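Geranyltranstransferase (Campylobacter jejuni, PDB 3NPK) catalyses the condensation of geranyl diphosphate with isopentenyl diphosphate, giving farnesyl diphosphate and releasing pyrophosphate in isoprenoid biosynthesis. Local coordinates at the interface of chains A and B. Numbering follows the deposited sequence. Chains: chain A/B, Geranyltranstransferase.

Contacts 1 and 2 are neighbouring patches of one two-fold symmetric interface between chains A and B, with the centres of their C-alpha atoms about 10 Å apart. Helix 103-122 of both chains runs through both patches, and B:Thr115 belongs to each: its hydroxyl bonds in contact 1 while its methyl packs in contact 2. Contact 1 is polar and hydrated and also draws in helix 59-80; contact 2 is mainly apolar and adds helix 128-142 of chain A. Together they join a directional bonding network to close packing, consistent with the homodimer usual among trans-prenyltransferases of this family.

Contact 1: the interface of chains A and B. Residues chain A 75, 111, 114-115; chain B 75, 111, 114-115.
Helix 103-122 of chain A meets helix 103-122 of chain B, and helix 59-80 of each chain flanks the pair. The protein is a polyprenyl synthetase of the all-helical trans-prenyltransferase family, and helix 59-80 leads into its first aspartate-rich motif. A:Asn114 and B:Asn114 reach towards each other from opposite directions, their amide planes 38° apart. CG lies anti to the backbone N (chi1 -174° in A:Asn114), which carries the amide across to the partner helix. There the carbonyl A:Asn114 OD1 accepts the hydroxyl B:Thr115 OG1 at 2.7 Å. The donor lies in the carbonyl plane on a lone pair, with a C=O...donor angle of 105°; the twin bond has the same geometry. The amide nitrogens make weak, bent bonds to the opposite threonine hydroxyl, A:Asn114 ND2 standing 3.1 Å from B:Thr115 OG1. A weak bond from A:Asn114 ND2 to the backbone carbonyl B:Asp111 O, an acceptor only, favours the modelled flip.

Water 1 ties the two halves together near the symmetry axis. It lies 2.8 Å from the carboxylate oxygen A:Asp111 OD1, and B:Asp111 OD1 matches this. Water 1 is also 3.0 Å from A:Asn114 ND2, with B:Asn114 ND2 binding it likewise. Since the amide nitrogens can only donate, the water probably gives its own hydrogens to the carboxylates, which would ease their close approach: A:Asp111 OD1 and B:Asp111 OD1 are 3.5 Å apart.

Further out, each tyrosine slides past the opposing aspartate. The ring of A:Tyr75 and the carboxylate of B:Asp111 are nearly perpendicular, and B:Asp111 OD2 sits at the ring edge, in its plane, 3.6 Å from A:Tyr75 CE1. The CB of A:Asn114 covers one face of this same ring towards its rim, a contact within chain A that probably helps hold the ring in place. Water 2 bridges the phenol A:Tyr75 OH, 2.7 Å away, to B:Thr115 OG1; water 3 does the same for B:Tyr75 and A:Thr115.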
ATOM      1  N   TYR A  75       1.212  -9.910  -0.340  1.00  8.43           N
ATOM      2  CA  TYR A  75      -0.072  -9.281   0.019  1.00  7.96           C
ATOM      3  C   TYR A  75      -1.119  -9.606  -1.055  1.00  8.35           C
ATOM      4  O   TYR A  75      -2.273  -9.937  -0.748  1.00  9.51           O
ATOM      5  CB  TYR A  75       0.056  -7.763   0.284  1.00  8.10           C
ATOM      6  CG  TYR A  75      -0.718  -6.868  -0.681  1.00  8.09           C
ATOM      7  CD1 TYR A  75      -2.110  -6.795  -0.641  1.00  8.54           C
ATOM      8  CD2 TYR A  75      -0.047  -6.077  -1.613  1.00  8.62           C
ATOM      9  CE1 TYR A  75      -2.813  -5.998  -1.519  1.00  8.68           C
ATOM     10  CE2 TYR A  75      -0.746  -5.254  -2.488  1.00  8.63           C
ATOM     11  CZ  TYR A  75      -2.123  -5.230  -2.444  1.00  7.89           C
ATOM     12  OH  TYR A  75      -2.847  -4.444  -3.312  1.00  9.66           O
ATOM     13  N   ASP A 111      -3.187  -5.722   3.912  1.00  8.56           N
ATOM     14  CA  ASP A 111      -3.104  -4.256   3.967  1.00  8.63           C
ATOM     15  C   ASP A 111      -1.755  -3.840   4.551  1.00  8.07           C
ATOM     16  O   ASP A 111      -1.082  -2.942   4.017  1.00  8.97           O
ATOM     17  CB  ASP A 111      -4.230  -3.657   4.812  1.00  9.58           C
ATOM     18  CG  ASP A 111      -5.592  -3.761   4.137  1.00  9.70           C
ATOM     19  OD1 ASP A 111      -5.656  -4.098   2.939  1.00 10.31           O
ATOM     20  OD2 ASP A 111      -6.602  -3.516   4.809  1.00 11.02           O
ATOM     21  N   ASN A 114       1.147  -4.443   2.001  1.00  7.59           N
ATOM     22  CA  ASN A 114       1.087  -3.449   0.929  1.00  7.11           C
ATOM     23  C   ASN A 114       1.811  -2.188   1.417  1.00  7.92           C
ATOM     24  O   ASN A 114       2.768  -1.715   0.800  1.00  8.64           O
ATOM     25  CB  ASN A 114      -0.398  -3.187   0.621  1.00  8.08           C
ATOM     26  CG  ASN A 114      -0.636  -2.276  -0.582  1.00  8.74           C
ATOM     27  OD1 ASN A 114       0.301  -1.737  -1.187  1.00  9.69           O
ATOM     28  ND2 ASN A 114      -1.916  -2.130  -0.954  1.00  8.73           N
ATOM     29  N   THR A 115       1.380  -1.657   2.556  1.00  7.33           N
ATOM     30  CA  THR A 115       2.002  -0.435   3.089  1.00  7.59           C
ATOM     31  C   THR A 115       3.457  -0.666   3.484  1.00  8.46           C
ATOM     32  O   THR A 115       4.319   0.197   3.263  1.00  8.85           O
ATOM     33  CB  THR A 115       1.198   0.082   4.287  1.00  8.56           C
ATOM     34  OG1 THR A 115      -0.155   0.280   3.866  1.00  9.30           O
ATOM     35  CG2 THR A 115       1.754   1.401   4.819  1.00  9.14           C
TER
ATOM     36  N   TYR B  75      -9.150   4.564   2.088  1.00 10.32           N
ATOM     37  CA  TYR B  75      -8.990   3.125   1.910  1.00 10.25           C
ATOM     38  C   TYR B  75      -9.321   2.426   3.243  1.00  9.80           C
ATOM     39  O   TYR B  75      -9.979   1.372   3.269  1.00 11.15           O
ATOM     40  CB  TYR B  75      -7.575   2.755   1.386  1.00 10.16           C
ATOM     41  CG  TYR B  75      -6.727   1.934   2.349  1.00  9.98           C
ATOM     42  CD1 TYR B  75      -7.040   0.609   2.621  1.00  9.67           C
ATOM     43  CD2 TYR B  75      -5.598   2.476   2.971  1.00 10.01           C
ATOM     44  CE1 TYR B  75      -6.282  -0.145   3.488  1.00  9.79           C
ATOM     45  CE2 TYR B  75      -4.821   1.714   3.841  1.00 10.33           C
ATOM     46  CZ  TYR B  75      -5.176   0.408   4.105  1.00  9.39           C
ATOM     47  OH  TYR B  75      -4.446  -0.351   4.988  1.00 10.42           O
ATOM     48  N   ASP B 111      -7.314  -1.458  -1.720  1.00  8.23           N
ATOM     49  CA  ASP B 111      -5.936  -1.825  -2.027  1.00  9.43           C
ATOM     50  C   ASP B 111      -5.299  -0.795  -2.955  1.00  9.15           C
ATOM     51  O   ASP B 111      -4.138  -0.379  -2.758  1.00  9.78           O
ATOM     52  CB  ASP B 111      -5.868  -3.220  -2.673  1.00  9.56           C
ATOM     53  CG  ASP B 111      -6.169  -4.339  -1.696  1.00 10.74           C
ATOM     54  OD1 ASP B 111      -6.200  -4.079  -0.470  1.00 10.66           O
ATOM     55  OD2 ASP B 111      -6.343  -5.486  -2.167  1.00 10.27           O
ATOM     56  N   ASN B 114      -4.528   2.515  -1.073  1.00  8.68           N
ATOM     57  CA  ASN B 114      -3.378   2.340  -0.197  1.00  8.61           C
ATOM     58  C   ASN B 114      -2.099   2.552  -1.027  1.00  7.28           C
ATOM     59  O   ASN B 114      -1.269   3.414  -0.721  1.00  8.47           O
ATOM     60  CB  ASN B 114      -3.483   0.936   0.416  1.00  8.61           C
ATOM     61  CG  ASN B 114      -2.399   0.629   1.461  1.00  9.53           C
ATOM     62  OD1 ASN B 114      -1.507   1.439   1.741  1.00 10.04           O
ATOM     63  ND2 ASN B 114      -2.493  -0.567   2.052  1.00  8.50           N
ATOM     64  N   THR B 115      -1.977   1.816  -2.119  1.00  7.90           N
ATOM     65  CA  THR B 115      -0.797   1.906  -2.963  1.00  7.24           C
ATOM     66  C   THR B 115      -0.712   3.279  -3.629  1.00  7.99           C
ATOM     67  O   THR B 115       0.374   3.864  -3.737  1.00  9.19           O
ATOM     68  CB  THR B 115      -0.792   0.777  -4.022  1.00  7.77           C
ATOM     69  OG1 THR B 115      -0.860  -0.492  -3.341  1.00  8.72           O
ATOM     70  CG2 THR B 115       0.497   0.832  -4.875  1.00  9.63           C
TER
HETATM   71  O   HOH W   1      -4.180  -2.821   0.900  1.00 11.17           O
HETATM   72  O   HOH W   2      -1.321  -2.751  -4.709  1.00 12.82           O
HETATM   73  O   HOH W   3      -2.124   0.668   5.725  1.00 14.72           O

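Contact 2: the interface of chains A and B. Residues chain A 118, 135-136, 139-140, 145; chain B 115, 118-119.
B:Leu119, with 67 Å² of its surface hidden by chain A, projects from helix 103-122 of chain B onto helix 128-142 of chain A. Its CG is anti to the backbone N (chi1 -173°), which carries CG out towards chain A; chi2 of 59° then turns CD1 to A:Lys136 and CD2 to A:Asn145. The root of the side chain rests against the small A:Ala139, where B:Leu119 CB and A:Ala139 CB are 3.7 Å apart. Branch CD1 of B:Leu119 reaches the helical backbone one turn long from A:Lys136 to A:Phe140, 3.7 Å from the carbonyl oxygen A:Lys136 O. Branch CD2 points towards the loop residue A:Asn145, whose side chain it crosses at about a right angle. Behind this contact, A:Asn145 CB sits over the centre of the A:Phe140 ring, 3.4 Å above its plane, and braces the loop against the helix.

A:Phe118 and B:Phe118 form the second element. Their ring planes are almost parallel, about 7° apart, but slid so that a methylene rather than the opposing ring centre lies over each face. B:Phe118 CB is 4.0 Å from the centroid of the A:Phe118 ring, and the reciprocal CH-pi contact matches it. Where the slid rings overlap, A:Phe118 CD2 and B:Phe118 CD2 lie one over the other, 3.7 Å apart.

Between leucine and phenylalanines, the methyl of B:Thr115 fills the junction: B:Thr115 CG2 lies 3.5 Å from the carbonyl oxygen A:Ala139 O and also touches the outer end of the A:Phe118 ring. Complementary packing of this kind joins three helices across the subunit boundary and probably helps hold the homodimer together.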
ATOM      1  N   PHE A 118       6.374  -0.153   1.059  1.00  8.47           N
ATOM      2  CA  PHE A 118       6.853   1.213   0.908  1.00  8.82           C
ATOM      3  C   PHE A 118       7.706   1.692   2.074  1.00  9.19           C
ATOM      4  O   PHE A 118       8.651   2.460   1.871  1.00  9.77           O
ATOM      5  CB  PHE A 118       5.698   2.144   0.548  1.00  9.13           C
ATOM      6  CG  PHE A 118       5.080   1.760  -0.742  1.00  9.25           C
ATOM      7  CD1 PHE A 118       5.742   2.036  -1.918  1.00 10.08           C
ATOM      8  CD2 PHE A 118       3.923   0.980  -0.792  1.00  9.09           C
ATOM      9  CE1 PHE A 118       5.221   1.623  -3.137  1.00 10.06           C
ATOM     10  CE2 PHE A 118       3.409   0.549  -2.001  1.00  9.83           C
ATOM     11  CZ  PHE A 118       4.063   0.859  -3.175  1.00 10.02           C
ATOM     12  N   ILE A 135      10.121   3.746  -5.790  1.00  7.71           N
ATOM     13  CA  ILE A 135       8.757   3.842  -5.260  1.00  7.15           C
ATOM     14  C   ILE A 135       7.754   4.161  -6.378  1.00  8.51           C
ATOM     15  O   ILE A 135       6.662   3.587  -6.422  1.00  8.98           O
ATOM     16  CB  ILE A 135       8.696   4.852  -4.113  1.00  8.10           C
ATOM     17  CG1 ILE A 135       9.460   4.259  -2.914  1.00  8.85           C
ATOM     18  CG2 ILE A 135       7.238   5.190  -3.760  1.00  9.51           C
ATOM     19  CD1 ILE A 135       9.834   5.271  -1.855  1.00 10.35           C
ATOM     20  N   LYS A 136       8.130   5.056  -7.295  1.00  8.25           N
ATOM     21  CA  LYS A 136       7.275   5.330  -8.448  1.00  8.29           C
ATOM     22  C   LYS A 136       7.043   4.073  -9.259  1.00  8.56           C
ATOM     23  O   LYS A 136       5.914   3.793  -9.665  1.00  9.98           O
ATOM     24  CB  LYS A 136       7.887   6.405  -9.355  1.00  9.84           C
ATOM     25  CG  LYS A 136       7.922   7.787  -8.760  1.00 10.39           C
ATOM     26  CD  LYS A 136       8.650   8.773  -9.680  1.00 11.75           C
ATOM     27  CE  LYS A 136       8.496  10.202  -9.168  1.00 13.11           C
ATOM     28  NZ  LYS A 136       9.232  11.182 -10.021  1.00 14.99           N
ATOM     29  N   ALA A 139       4.831   1.480  -7.091  1.00  7.10           N
ATOM     30  CA  ALA A 139       3.437   1.882  -6.858  1.00  7.12           C
ATOM     31  C   ALA A 139       2.631   1.951  -8.161  1.00  9.14           C
ATOM     32  O   ALA A 139       1.432   1.680  -8.171  1.00  9.37           O
ATOM     33  CB  ALA A 139       3.362   3.219  -6.114  1.00  8.75           C
ATOM     34  N   PHE A 140       3.289   2.314  -9.256  1.00  8.91           N
ATOM     35  CA  PHE A 140       2.614   2.319 -10.550  1.00  8.93           C
ATOM     36  C   PHE A 140       2.249   0.894 -10.947  1.00  9.28           C
ATOM     37  O   PHE A 140       1.084   0.586 -11.227  1.00 10.29           O
ATOM     38  CB  PHE A 140       3.505   2.955 -11.629  1.00  8.79           C
ATOM     39  CG  PHE A 140       2.861   3.012 -12.987  1.00 10.25           C
ATOM     40  CD1 PHE A 140       3.006   1.965 -13.896  1.00 11.61           C
ATOM     41  CD2 PHE A 140       2.120   4.118 -13.350  1.00 11.30           C
ATOM     42  CE1 PHE A 140       2.423   2.032 -15.157  1.00 12.38           C
ATOM     43  CE2 PHE A 140       1.528   4.193 -14.618  1.00 12.71           C
ATOM     44  CZ  PHE A 140       1.686   3.156 -15.511  1.00 12.50           C
ATOM     45  N   ASN A 145      -2.596   1.148 -11.705  1.00  8.77           N
ATOM     46  CA  ASN A 145      -2.060   1.144 -13.077  1.00  9.52           C
ATOM     47  C   ASN A 145      -1.531  -0.209 -13.556  1.00 10.22           C
ATOM     48  O   ASN A 145      -1.074  -0.357 -14.695  1.00 13.04           O
ATOM     49  CB  ASN A 145      -0.981   2.200 -13.235  1.00  9.98           C
ATOM     50  CG  ASN A 145      -1.550   3.575 -13.230  1.00 12.02           C
ATOM     51  OD1 ASN A 145      -2.167   3.996 -14.208  1.00 13.90           O
ATOM     52  ND2 ASN A 145      -1.378   4.283 -12.125  1.00 12.86           N
TER
ATOM     53  N   THR B 115      -1.977   1.816  -2.119  1.00  7.90           N
ATOM     54  CA  THR B 115      -0.797   1.906  -2.963  1.00  7.24           C
ATOM     55  C   THR B 115      -0.712   3.279  -3.629  1.00  7.99           C
ATOM     56  O   THR B 115       0.374   3.864  -3.737  1.00  9.19           O
ATOM     57  CB  THR B 115      -0.792   0.777  -4.022  1.00  7.77           C
ATOM     58  OG1 THR B 115      -0.860  -0.492  -3.341  1.00  8.72           O
ATOM     59  CG2 THR B 115       0.497   0.832  -4.875  1.00  9.63           C
ATOM     60  N   PHE B 118       1.094   6.242  -2.047  1.00  8.65           N
ATOM     61  CA  PHE B 118       2.546   6.311  -2.217  1.00  8.97           C
ATOM     62  C   PHE B 118       2.978   6.750  -3.610  1.00  9.86           C
ATOM     63  O   PHE B 118       3.990   7.425  -3.746  1.00 11.49           O
ATOM     64  CB  PHE B 118       3.193   5.009  -1.738  1.00  9.58           C
ATOM     65  CG  PHE B 118       2.930   4.772  -0.292  1.00  8.93           C
ATOM     66  CD1 PHE B 118       3.629   5.496   0.667  1.00 10.35           C
ATOM     67  CD2 PHE B 118       1.904   3.936   0.124  1.00  9.35           C
ATOM     68  CE1 PHE B 118       3.350   5.354   2.018  1.00 10.84           C
ATOM     69  CE2 PHE B 118       1.613   3.788   1.482  1.00 10.58           C
ATOM     70  CZ  PHE B 118       2.338   4.493   2.434  1.00 11.29           C
ATOM     71  N   LEU B 119       2.194   6.410  -4.634  1.00 10.54           N
ATOM     72  CA  LEU B 119       2.459   6.930  -5.977  1.00 10.79           C
ATOM     73  C   LEU B 119       2.312   8.451  -5.982  1.00 10.85           C
ATOM     74  O   LEU B 119       3.177   9.172  -6.474  1.00 11.32           O
ATOM     75  CB  LEU B 119       1.536   6.290  -7.016  1.00 11.13           C
ATOM     76  CG  LEU B 119       1.899   6.671  -8.460  1.00 12.02           C
ATOM     77  CD1 LEU B 119       3.341   6.250  -8.803  1.00 15.04           C
ATOM     78  CD2 LEU B 119       0.929   6.010  -9.408  1.00 13.28           C
TER